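Local structure of quinonprotein alcohol dehydrogenase-like protein (Bacteroides thetaiotaomicron VPI-5482, 4R5O) at residues W52-K57 against A75-I80; Y67-P72 against T92-N97. The protein is of unknown function but binds calcium and joins an immunoglobulin-like beta-sandwich domain to a seven-bladed beta-propeller. All coordinates share one frame; numbering follows the deposited sequence.

Contact 1. Residues W52-K57 against A75-I80; sequences WLVNGK and ADLSCI. With ACT (acetate ion), chain H.
Trp52 lays one face of its indole on Cys79. Cys79 SG sits over the six-membered ring, 3.6 Å from its centroid and 12° off the ring normal, a sulfur-aromatic contact. CB of Cys79 adds a CH-pi contact. At the ring edge, near its plane, CD1 of Leu77 comes to 3.9 Å from CE3 of Trp52. The same methyl touches CG2 of Val54.

Leu53 and Ser78 point to the opposite face of the sheet from Trp52 and Cys79. Leu53 N donates to Ser78 O at 2.9 Å, and Ser78 N to Leu53 O at 3.0 Å. CD1 of Leu53 meets CD1 of Ile80 at 3.9 Å.

Past the last bridge, Val54 with Leu77, Asn55 lies in the type I' turn joining strands 49-54 and 57-60 as a hairpin. Its N donates to Asp76 O at 2.9 Å. Its OD1 accepts Asp76 N at 3.0 Å, the donor 46° out of the side-chain carbonyl plane. Its ND2 bonds weakly to an acetate ion.

NE1 of Trp52 donates to Glu62 O, and its ring meets Phe65. In the five-stranded sheet of this immunoglobulin-like, PKD-like domain, the antiparallel pair 49-54 and 74-83 lies between strands 57-60 and 86-97.

Contact 2. Residues Y67-P72 against T92-N97; sequences YKIDNP and TSFSSN
Tyr67 offers a ring face to the edge of Phe94 in a T-shaped (edge-to-face) stack inside the immunoglobulin-like beta-sandwich. Strand 65-68 pairs with 35-38 in a two-stranded sheet, and Phe94 comes from the five-stranded one. The centroids are 5.0 Å apart and the planes meet at 64°. CZ of Phe94 stands 3.7 Å above the tyrosine plane, displaced toward its rim. The nearest atoms are CE1 of Tyr67 and CE2 of Phe94, 3.6 Å apart. A chi1 of 66° sets CG of Phe94 between its own backbone N and carbonyl carbon, and from there the ring extends to strand 65-68.

An alanine in place of Tyr67 would probably leave the edge of Phe94 without its aromatic partner and open a gap between the two sheets.

Ile69, at the centre of an inverse gamma turn, uses two branches. Its CD1 touches CE2 of Phe94 at 3.6 Å, and its CG2 packs on CB of Ser96 at 3.5 Å. The hydroxyl of Ser96 is hydrogen-bonded to His98 ND1 and to the backbone N of Cys73. This same OG lies 3.2 Å from CA of Pro72.

How the contacts relate
From the N terminus the chain reaches 52-57 first, then 67-72, 75-80 and 92-97. The segments alternate, so the two contacts cross rather than nest. Contact 1 closes a loop of 17 residues that holds the rest of strand 57-60, and strand 65-68. Contact 2 closes one of 19 residues that holds all of strand 74-83 and the first half of 86-97. Contact 1 pairs neighbouring strands within the five-stranded sheet. Contact 2 joins that sheet to strand 65-68 of the two-stranded sheet. The two meet where strands 74-83 and 86-97 run side by side: Leu77 N probably donates to Thr92 O, and Ala75 N to Phe94 O. The centres of the two contacts lie about 13 Å apart.

Contact 1. Residues W52-K57 against A75-I80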
ATOM      1  N   TRP A  52     -24.016   6.840  22.034  1.00 51.16           N
ATOM      2  CA  TRP A  52     -22.595   7.050  21.778  1.00 49.45           C
ATOM      3  C   TRP A  52     -22.327   6.883  20.309  1.00 57.56           C
ATOM      4  O   TRP A  52     -22.516   5.787  19.776  1.00 57.61           O
ATOM      5  CB  TRP A  52     -21.745   6.073  22.613  1.00 46.62           C
ATOM      6  CG  TRP A  52     -21.855   6.284  24.095  1.00 46.63           C
ATOM      7  CD1 TRP A  52     -22.772   5.731  24.936  1.00 49.96           C
ATOM      8  CD2 TRP A  52     -21.019   7.123  24.907  1.00 45.99           C
ATOM      9  NE1 TRP A  52     -22.539   6.145  26.232  1.00 49.54           N
ATOM     10  CE2 TRP A  52     -21.480   7.013  26.240  1.00 50.37           C
ATOM     11  CE3 TRP A  52     -19.903   7.938  24.641  1.00 45.99           C
ATOM     12  CZ2 TRP A  52     -20.847   7.662  27.309  1.00 50.17           C
ATOM     13  CZ3 TRP A  52     -19.306   8.616  25.696  1.00 48.10           C
ATOM     14  CH2 TRP A  52     -19.767   8.466  27.016  1.00 49.83           C
ATOM     15  N   LEU A  53     -21.923   7.983  19.647  1.00 56.16           N
ATOM     16  CA  LEU A  53     -21.655   7.980  18.220  1.00 55.92           C
ATOM     17  C   LEU A  53     -20.170   8.015  17.969  1.00 60.68           C
ATOM     18  O   LEU A  53     -19.496   8.962  18.383  1.00 62.30           O
ATOM     19  CB  LEU A  53     -22.340   9.164  17.497  1.00 55.75           C
ATOM     20  CG  LEU A  53     -23.826   9.427  17.799  1.00 61.71           C
ATOM     21  CD1 LEU A  53     -24.325  10.587  16.994  1.00 62.71           C
ATOM     22  CD2 LEU A  53     -24.702   8.228  17.515  1.00 61.95           C
ATOM     23  N   VAL A  54     -19.664   6.967  17.302  1.00 55.33           N
ATOM     24  CA  VAL A  54     -18.269   6.836  16.863  1.00 53.59           C
ATOM     25  C   VAL A  54     -18.270   7.158  15.382  1.00 55.30           C
ATOM     26  O   VAL A  54     -18.970   6.501  14.611  1.00 53.59           O
ATOM     27  CB  VAL A  54     -17.659   5.455  17.195  1.00 56.79           C
ATOM     28  CG1 VAL A  54     -16.231   5.362  16.665  1.00 55.13           C
ATOM     29  CG2 VAL A  54     -17.706   5.183  18.699  1.00 57.54           C
ATOM     30  N   ASN A  55     -17.605   8.248  15.010  1.00 52.98           N
ATOM     31  CA  ASN A  55     -17.584   8.786  13.642  1.00 52.87           C
ATOM     32  C   ASN A  55     -19.037   8.911  13.082  1.00 58.74           C
ATOM     33  O   ASN A  55     -19.302   8.543  11.935  1.00 57.83           O
ATOM     34  CB  ASN A  55     -16.712   7.943  12.726  1.00 49.06           C
ATOM     35  CG  ASN A  55     -15.259   8.014  13.084  1.00 55.88           C
ATOM     36  OD1 ASN A  55     -14.716   9.090  13.357  1.00 48.43           O
ATOM     37  ND2 ASN A  55     -14.582   6.874  13.032  1.00 45.74           N
ATOM     38  N   GLY A  56     -19.941   9.435  13.923  1.00 56.93           N
ATOM     39  CA  GLY A  56     -21.343   9.675  13.591  1.00 56.98           C
ATOM     40  C   GLY A  56     -22.255   8.465  13.581  1.00 62.63           C
ATOM     41  O   GLY A  56     -23.457   8.612  13.356  1.00 63.90           O
ATOM     42  N   LYS A  57     -21.705   7.264  13.810  1.00 58.59           N
ATOM     43  CA  LYS A  57     -22.478   6.022  13.803  1.00 58.95           C
ATOM     44  C   LYS A  57     -22.691   5.539  15.239  1.00 62.01           C
ATOM     45  O   LYS A  57     -21.721   5.449  15.991  1.00 61.53           O
ATOM     46  CB  LYS A  57     -21.752   4.948  12.951  1.00 62.14           C
ATOM     47  CG  LYS A  57     -21.398   5.357  11.501  1.00 83.11           C
ATOM     48  CD  LYS A  57     -22.609   5.477  10.550  1.00 94.68           C
ATOM     49  CE  LYS A  57     -22.225   5.953   9.164  1.00105.48           C
ATOM     50  NZ  LYS A  57     -21.805   7.385   9.134  1.00108.28           N
ATOM     51  N   ALA A  75     -10.834   8.669  15.697  1.00 48.48           N
ATOM     52  CA  ALA A  75     -12.290   8.736  15.666  1.00 48.34           C
ATOM     53  C   ALA A  75     -12.820   9.955  16.405  1.00 54.38           C
ATOM     54  O   ALA A  75     -12.181  10.451  17.326  1.00 54.13           O
ATOM     55  CB  ALA A  75     -12.887   7.476  16.285  1.00 49.42           C
ATOM     56  N   ASP A  76     -13.985  10.443  15.963  1.00 51.91           N
ATOM     57  CA  ASP A  76     -14.763  11.504  16.585  1.00 51.69           C
ATOM     58  C   ASP A  76     -15.770  10.831  17.480  1.00 55.53           C
ATOM     59  O   ASP A  76     -16.315   9.787  17.105  1.00 57.22           O
ATOM     60  CB  ASP A  76     -15.421  12.426  15.536  1.00 53.45           C
ATOM     61  CG  ASP A  76     -14.485  13.380  14.819  1.00 69.69           C
ATOM     62  OD1 ASP A  76     -13.810  14.183  15.510  1.00 71.44           O
ATOM     63  OD2 ASP A  76     -14.535  13.433  13.567  1.00 78.36           O
ATOM     64  N   LEU A  77     -15.981  11.359  18.679  1.00 50.12           N
ATOM     65  CA  LEU A  77     -16.920  10.735  19.594  1.00 49.11           C
ATOM     66  C   LEU A  77     -17.905  11.754  20.147  1.00 54.52           C
ATOM     67  O   LEU A  77     -17.510  12.807  20.659  1.00 54.24           O
ATOM     68  CB  LEU A  77     -16.161  10.052  20.739  1.00 48.82           C
ATOM     69  CG  LEU A  77     -16.961   9.388  21.863  1.00 51.99           C
ATOM     70  CD1 LEU A  77     -17.753   8.181  21.377  1.00 51.26           C
ATOM     71  CD2 LEU A  77     -16.049   8.961  22.909  1.00 52.47           C
ATOM     72  N   SER A  78     -19.198  11.418  20.033  1.00 51.71           N
ATOM     73  CA  SER A  78     -20.290  12.208  20.584  1.00 52.26           C
ATOM     74  C   SER A  78     -21.061  11.397  21.588  1.00 57.81           C
ATOM     75  O   SER A  78     -21.194  10.170  21.465  1.00 56.79           O
ATOM     76  CB  SER A  78     -21.233  12.722  19.500  1.00 54.78           C
ATOM     77  OG  SER A  78     -20.571  13.627  18.634  1.00 64.94           O
ATOM     78  N   CYS A  79     -21.579  12.096  22.588  1.00 56.48           N
ATOM     79  CA  CYS A  79     -22.400  11.487  23.605  1.00 56.48           C
ATOM     80  C   CYS A  79     -23.639  12.307  23.747  1.00 62.29           C
ATOM     81  O   CYS A  79     -23.574  13.464  24.167  1.00 64.29           O
ATOM     82  CB  CYS A  79     -21.649  11.347  24.921  1.00 56.14           C
ATOM     83  SG  CYS A  79     -22.645  10.648  26.243  1.00 61.05           S
ATOM     84  N   ILE A  80     -24.767  11.725  23.345  1.00 57.64           N
ATOM     85  CA  ILE A  80     -26.065  12.364  23.452  1.00 57.15           C
ATOM     86  C   ILE A  80     -26.784  11.715  24.620  1.00 61.74           C
ATOM     87  O   ILE A  80     -26.998  10.504  24.608  1.00 60.95           O
ATOM     88  CB  ILE A  80     -26.861  12.283  22.121  1.00 59.57           C
ATOM     89  CG1 ILE A  80     -25.987  12.688  20.903  1.00 58.86           C
ATOM     90  CG2 ILE A  80     -28.130  13.119  22.211  1.00 59.54           C
ATOM     91  CD1 ILE A  80     -26.563  12.402  19.588  1.00 66.83           C
TER
HETATM   92  C   ACT H 504     -13.576   3.431  12.982  1.00 75.76           C
HETATM   93  O   ACT H 504     -14.114   4.255  12.211  1.00 80.13           O
HETATM   94  OXT ACT H 504     -13.018   3.709  14.097  1.00 75.75           O
HETATM   95  CH3 ACT H 504     -13.622   1.954  12.533  1.00 73.69           C

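Contact 2. Residues Y67-P72 against T92-N97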
ATOM      1  N   TYR A  67     -14.342   1.143  24.796  1.00 60.27           N
ATOM      2  CA  TYR A  67     -13.860   0.902  23.430  1.00 58.44           C
ATOM      3  C   TYR A  67     -12.395   0.482  23.472  1.00 60.18           C
ATOM      4  O   TYR A  67     -11.559   1.309  23.846  1.00 60.60           O
ATOM      5  CB  TYR A  67     -14.051   2.183  22.599  1.00 58.82           C
ATOM      6  CG  TYR A  67     -13.877   2.038  21.109  1.00 60.54           C
ATOM      7  CD1 TYR A  67     -12.620   2.105  20.524  1.00 61.88           C
ATOM      8  CD2 TYR A  67     -14.979   1.967  20.268  1.00 61.75           C
ATOM      9  CE1 TYR A  67     -12.457   1.993  19.144  1.00 62.64           C
ATOM     10  CE2 TYR A  67     -14.833   1.903  18.880  1.00 62.13           C
ATOM     11  CZ  TYR A  67     -13.568   1.909  18.321  1.00 70.89           C
ATOM     12  OH  TYR A  67     -13.441   1.835  16.949  1.00 73.30           O
ATOM     13  N   LYS A  68     -12.079  -0.790  23.121  1.00 54.14           N
ATOM     14  CA  LYS A  68     -10.691  -1.258  23.141  1.00 54.49           C
ATOM     15  C   LYS A  68      -9.933  -0.717  21.922  1.00 59.59           C
ATOM     16  O   LYS A  68     -10.412  -0.837  20.789  1.00 60.26           O
ATOM     17  CB  LYS A  68     -10.594  -2.798  23.195  1.00 56.86           C
ATOM     18  N   ILE A  69      -8.773  -0.095  22.159  1.00 54.78           N
ATOM     19  CA  ILE A  69      -7.912   0.439  21.110  1.00 53.33           C
ATOM     20  C   ILE A  69      -6.981  -0.715  20.720  1.00 60.06           C
ATOM     21  O   ILE A  69      -5.833  -0.823  21.184  1.00 59.54           O
ATOM     22  CB  ILE A  69      -7.199   1.735  21.599  1.00 55.09           C
ATOM     23  CG1 ILE A  69      -8.211   2.754  22.141  1.00 54.91           C
ATOM     24  CG2 ILE A  69      -6.308   2.342  20.520  1.00 53.33           C
ATOM     25  CD1 ILE A  69      -9.338   3.185  21.138  1.00 55.72           C
ATOM     26  N   ASP A  70      -7.543  -1.650  19.953  1.00 58.89           N
ATOM     27  CA  ASP A  70      -6.838  -2.870  19.559  1.00 59.60           C
ATOM     28  C   ASP A  70      -6.313  -2.750  18.107  1.00 62.73           C
ATOM     29  O   ASP A  70      -5.705  -3.686  17.587  1.00 63.51           O
ATOM     30  CB  ASP A  70      -7.757  -4.099  19.731  1.00 62.59           C
ATOM     31  CG  ASP A  70      -9.115  -4.049  19.044  1.00 78.78           C
ATOM     32  OD1 ASP A  70      -9.380  -3.058  18.289  1.00 79.01           O
ATOM     33  OD2 ASP A  70      -9.925  -4.985  19.273  1.00 85.95           O
ATOM     34  N   ASN A  71      -6.474  -1.565  17.499  1.00 57.90           N
ATOM     35  CA  ASN A  71      -6.002  -1.295  16.148  1.00 56.31           C
ATOM     36  C   ASN A  71      -5.595   0.177  15.967  1.00 58.36           C
ATOM     37  O   ASN A  71      -6.235   1.030  16.567  1.00 57.35           O
ATOM     38  CB  ASN A  71      -7.115  -1.646  15.148  1.00 56.65           C
ATOM     39  CG  ASN A  71      -6.619  -2.356  13.899  1.00 79.55           C
ATOM     40  OD1 ASN A  71      -6.032  -3.443  13.985  1.00 82.57           O
ATOM     41  ND2 ASN A  71      -6.940  -1.836  12.711  1.00 59.67           N
ATOM     42  N   PRO A  72      -4.587   0.538  15.129  1.00 55.13           N
ATOM     43  CA  PRO A  72      -4.342   1.967  14.870  1.00 53.97           C
ATOM     44  C   PRO A  72      -5.633   2.635  14.417  1.00 55.48           C
ATOM     45  O   PRO A  72      -6.285   2.106  13.516  1.00 54.64           O
ATOM     46  CB  PRO A  72      -3.275   1.950  13.765  1.00 54.95           C
ATOM     47  CG  PRO A  72      -2.618   0.649  13.899  1.00 60.26           C
ATOM     48  CD  PRO A  72      -3.708  -0.298  14.290  1.00 56.53           C
ATOM     49  N   THR A  92     -15.891  14.892  21.650  1.00 49.28           N
ATOM     50  CA  THR A  92     -14.446  14.799  21.805  1.00 49.63           C
ATOM     51  C   THR A  92     -13.953  13.924  20.646  1.00 52.56           C
ATOM     52  O   THR A  92     -14.719  13.610  19.731  1.00 51.04           O
ATOM     53  CB  THR A  92     -14.011  14.295  23.221  1.00 57.87           C
ATOM     54  OG1 THR A  92     -12.602  14.481  23.347  1.00 58.62           O
ATOM     55  CG2 THR A  92     -14.394  12.817  23.502  1.00 52.63           C
ATOM     56  N   SER A  93     -12.674  13.569  20.673  1.00 49.02           N
ATOM     57  CA  SER A  93     -12.079  12.688  19.687  1.00 48.54           C
ATOM     58  C   SER A  93     -11.040  11.824  20.379  1.00 53.21           C
ATOM     59  O   SER A  93     -10.605  12.144  21.489  1.00 53.53           O
ATOM     60  CB  SER A  93     -11.493  13.480  18.524  1.00 51.09           C
ATOM     61  OG  SER A  93     -10.523  14.407  18.976  1.00 65.61           O
ATOM     62  N   PHE A  94     -10.726  10.674  19.781  1.00 49.65           N
ATOM     63  CA  PHE A  94      -9.721   9.771  20.324  1.00 48.82           C
ATOM     64  C   PHE A  94      -8.912   9.177  19.184  1.00 51.59           C
ATOM     65  O   PHE A  94      -9.357   9.165  18.029  1.00 49.72           O
ATOM     66  CB  PHE A  94     -10.327   8.678  21.209  1.00 50.44           C
ATOM     67  CG  PHE A  94     -11.219   7.661  20.550  1.00 50.51           C
ATOM     68  CD1 PHE A  94     -12.583   7.866  20.465  1.00 52.36           C
ATOM     69  CD2 PHE A  94     -10.710   6.453  20.113  1.00 51.67           C
ATOM     70  CE1 PHE A  94     -13.417   6.886  19.939  1.00 52.37           C
ATOM     71  CE2 PHE A  94     -11.542   5.487  19.570  1.00 54.02           C
ATOM     72  CZ  PHE A  94     -12.892   5.704  19.501  1.00 51.53           C
ATOM     73  N   SER A  95      -7.688   8.761  19.512  1.00 48.23           N
ATOM     74  CA  SER A  95      -6.739   8.170  18.578  1.00 46.73           C
ATOM     75  C   SER A  95      -5.770   7.301  19.325  1.00 50.98           C
ATOM     76  O   SER A  95      -5.618   7.445  20.529  1.00 51.95           O
ATOM     77  CB  SER A  95      -6.000   9.256  17.791  1.00 48.34           C
ATOM     78  OG  SER A  95      -5.252  10.093  18.659  1.00 55.80           O
ATOM     79  N   SER A  96      -5.118   6.393  18.610  1.00 48.71           N
ATOM     80  CA  SER A  96      -4.097   5.487  19.130  1.00 49.27           C
ATOM     81  C   SER A  96      -2.715   6.113  19.002  1.00 54.11           C
ATOM     82  O   SER A  96      -2.462   6.826  18.033  1.00 54.96           O
ATOM     83  CB  SER A  96      -4.143   4.152  18.384  1.00 49.81           C
ATOM     84  OG  SER A  96      -4.036   4.342  16.981  1.00 49.21           O
ATOM     85  N   ASN A  97      -1.827   5.839  19.953  1.00 50.08           N
ATOM     86  CA  ASN A  97      -0.444   6.294  19.904  1.00 49.51           C
ATOM     87  C   ASN A  97       0.360   5.178  19.253  1.00 53.95           C
ATOM     88  O   ASN A  97       0.927   4.322  19.935  1.00 55.34           O
ATOM     89  CB  ASN A  97       0.082   6.689  21.308  1.00 46.58           C
ATOM     90  CG  ASN A  97       1.520   7.165  21.320  1.00 69.49           C
ATOM     91  OD1 ASN A  97       2.014   7.781  20.372  1.00 67.68           O
ATOM     92  ND2 ASN A  97       2.226   6.921  22.405  1.00 60.17           N
TER